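Local coordinates for ATP-dependent Clp protease adapter protein CLPS1, chloroplastic (Arabidopsis thaliana, PDB 7D34), which serves as a small adapter that modulates the chloroplast chaperone ClpC and probably selects substrates for the plastid Clp protease, at residues A[6-11]-A[72-77]. Sequence-based numbering, arbitrary orientation.
With PHE (phenylalanine), chain D.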
loop_
_atom_site.group_PDB
_atom_site.type_symbol
_atom_site.label_atom_id
_atom_site.label_comp_id
_atom_site.label_asym_id
_atom_site.label_seq_id
_atom_site.Cartn_x
_atom_site.Cartn_y
_atom_site.Cartn_z
ATOM N N ARG A 6 3.387 1.474 10.454
ATOM C CA ARG A 6 3.509 1.495 9.003
ATOM C C ARG A 6 4.406 2.650 8.573
ATOM O O ARG A 6 4.256 3.774 9.067
ATOM C CB ARG A 6 2.128 1.632 8.364
ATOM C CG ARG A 6 1.448 0.345 7.963
ATOM C CD ARG A 6 0.015 0.248 8.483
ATOM N NE ARG A 6 -0.964 0.999 7.689
ATOM C CZ ARG A 6 -2.280 0.819 7.774
ATOM N NH1 ARG A 6 -3.103 1.532 7.037
ATOM N NH2 ARG A 6 -2.773 -0.112 8.570
ATOM N N VAL A 7 5.374 2.352 7.703
ATOM C CA VAL A 7 6.129 3.364 6.970
ATOM C C VAL A 7 5.475 3.500 5.599
ATOM O O VAL A 7 5.407 2.531 4.829
ATOM C CB VAL A 7 7.621 3.003 6.853
ATOM C CG1 VAL A 7 8.409 4.141 6.195
ATOM C CG2 VAL A 7 8.236 2.683 8.225
ATOM N N ILE A 8 4.990 4.697 5.309
ATOM C CA ILE A 8 4.251 4.995 4.090
ATOM C C ILE A 8 5.108 5.811 3.134
ATOM O O ILE A 8 5.813 6.743 3.534
ATOM C CB ILE A 8 2.942 5.741 4.421
ATOM C CG1 ILE A 8 2.081 4.943 5.408
ATOM C CG2 ILE A 8 2.177 6.005 3.152
ATOM C CD1 ILE A 8 1.477 3.683 4.860
ATOM N N LEU A 9 5.022 5.454 1.850
ATOM C CA LEU A 9 5.631 6.183 0.743
ATOM C C LEU A 9 4.500 6.849 -0.032
ATOM O O LEU A 9 3.557 6.178 -0.465
ATOM C CB LEU A 9 6.444 5.242 -0.152
ATOM C CG LEU A 9 6.963 5.908 -1.431
ATOM C CD1 LEU A 9 7.937 7.051 -1.132
ATOM C CD2 LEU A 9 7.577 4.897 -2.373
ATOM N N HIS A 10 4.564 8.171 -0.154
ATOM C CA HIS A 10 3.594 8.932 -0.925
ATOM C C HIS A 10 4.148 9.305 -2.299
ATOM O O HIS A 10 5.341 9.577 -2.459
ATOM C CB HIS A 10 3.206 10.199 -0.165
ATOM C CG HIS A 10 2.560 9.954 1.165
ATOM N ND1 HIS A 10 1.195 10.005 1.345
ATOM C CD2 HIS A 10 3.090 9.675 2.381
ATOM C CE1 HIS A 10 0.911 9.771 2.613
ATOM N NE2 HIS A 10 2.043 9.557 3.262
ATOM N N ASN A 11 3.262 9.311 -3.295
ATOM C CA ASN A 11 3.636 9.799 -4.614
ATOM C C ASN A 11 4.003 11.282 -4.563
ATOM O O ASN A 11 3.442 12.059 -3.781
ATOM C CB ASN A 11 2.509 9.546 -5.607
ATOM C CG ASN A 11 2.966 9.698 -7.035
ATOM O OD1 ASN A 11 3.948 9.099 -7.456
ATOM N ND2 ASN A 11 2.238 10.482 -7.797
ATOM N N LEU A 72 8.523 11.621 -0.110
ATOM C CA LEU A 72 7.431 11.965 0.802
ATOM C C LEU A 72 7.026 10.714 1.583
ATOM O O LEU A 72 6.656 9.699 0.972
ATOM C CB LEU A 72 6.225 12.523 0.051
ATOM C CG LEU A 72 6.444 13.831 -0.702
ATOM C CD1 LEU A 72 5.207 14.217 -1.461
ATOM C CD2 LEU A 72 6.794 14.923 0.295
ATOM N N SER A 73 7.176 10.754 2.914
ATOM C CA SER A 73 6.932 9.597 3.768
ATOM C C SER A 73 6.231 10.001 5.063
ATOM O O SER A 73 6.430 11.102 5.584
ATOM C CB SER A 73 8.274 8.886 4.059
ATOM O OG SER A 73 8.112 7.789 4.937
ATOM N N SER A 74 5.381 9.103 5.553
ATOM C CA SER A 74 4.693 9.262 6.829
ATOM C C SER A 74 4.816 7.967 7.626
ATOM O O SER A 74 5.108 6.903 7.074
ATOM C CB SER A 74 3.218 9.650 6.614
ATOM O OG SER A 74 2.601 8.735 5.726
ATOM N N VAL A 75 4.591 8.070 8.934
ATOM C CA VAL A 75 4.492 6.906 9.804
ATOM C C VAL A 75 3.093 6.866 10.405
ATOM O O VAL A 75 2.551 7.912 10.782
ATOM C CB VAL A 75 5.554 6.939 10.919
ATOM C CG1 VAL A 75 5.338 5.744 11.829
ATOM C CG2 VAL A 75 6.987 6.998 10.339
ATOM N N GLU A 76 2.534 5.665 10.554
ATOM C CA GLU A 76 1.237 5.528 11.200
ATOM C C GLU A 76 1.130 4.175 11.883
ATOM O O GLU A 76 1.847 3.234 11.521
ATOM C CB GLU A 76 0.099 5.673 10.191
ATOM C CG GLU A 76 0.148 4.618 9.076
ATOM C CD GLU A 76 -0.973 4.829 8.068
ATOM O OE1 GLU A 76 -0.987 5.912 7.439
ATOM O OE2 GLU A 76 -1.867 3.948 7.923
ATOM N N PRO A 77 0.236 4.043 12.871
ATOM C CA PRO A 77 0.037 2.744 13.526
ATOM C C PRO A 77 -0.627 1.757 12.585
ATOM O O PRO A 77 -1.439 2.127 11.737
ATOM C CB PRO A 77 -0.867 3.074 14.722
ATOM C CG PRO A 77 -0.928 4.593 14.793
ATOM C CD PRO A 77 -0.648 5.085 13.425
HETATM N N PHE D . 5.250 9.811 -9.704
HETATM C CA PHE D . 6.708 9.853 -10.020
HETATM C C PHE D . 6.937 10.097 -11.514
HETATM O O PHE D . 6.094 9.737 -12.348
HETATM C CB PHE D . 7.381 8.546 -9.576
HETATM C CG PHE D . 7.105 8.169 -8.134
HETATM C CD1 PHE D . 7.430 9.036 -7.097
HETATM C CD2 PHE D . 6.528 6.946 -7.816
HETATM C CE1 PHE D . 7.178 8.688 -5.766
HETATM C CE2 PHE D . 6.279 6.593 -6.493
HETATM C CZ PHE D . 6.607 7.467 -5.466
HETATM O O HOH W 1 7.680 10.532 -2.507
#
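Residues 6-10 and 72-77 pair antiparallel as the central and one outer strand of the ClpS sheet: Arg6-Glu76 and Ile8-Ser74 are hydrogen-bonded pairs, with Arg6 N to Glu76 O at 2.6 Å. Arg6, Ile8, His10, Ser74 and Glu76 share one face. His10 CG is anti to the carbonyl carbon (chi1 -61°), and NE2 makes a nearly straight hydrogen bond to Ser74 OG (2.7 Å, 165°); that hydroxyl sits between its own backbone N and carbonyl carbon, which brings it to the ring edge. Ile8 CG2 lies 3.5 Å above one ring face, offset toward the rim, so bond and methyl together limit the ring's rotation. At the other end, Arg6 bends at chi2 and chi3 and crosses Glu76 obliquely, guanidinium and carboxylate planes 32° apart; NH1 forms a salt bridge to Glu76 OE2 at 2.9 Å. The stronger partners are Glu76 and Arg6 of the second subunit, and NH2 bridges to Asp78. An alanine in place of Arg6 removes the guanidinium, and would probably leave the carboxylates of Glu76 and Asp78 less well compensated and weaken the contact between subunits. On the opposite face, against helix 56-68, Ser73 OG donates to Ile8 O at 2.9 Å; Ser74 N grips the same oxygen. Asn11 OD1 accepts from N of the bound phenylalanine at 2.7 Å, a ligand also held by Asp12 O and His44 ND1. The chemistry thus grades from a cluster where crossed Arg6-Glu76 pairs probably offset close like charges and favour ionised forms, to an end contributing to N-degron recognition.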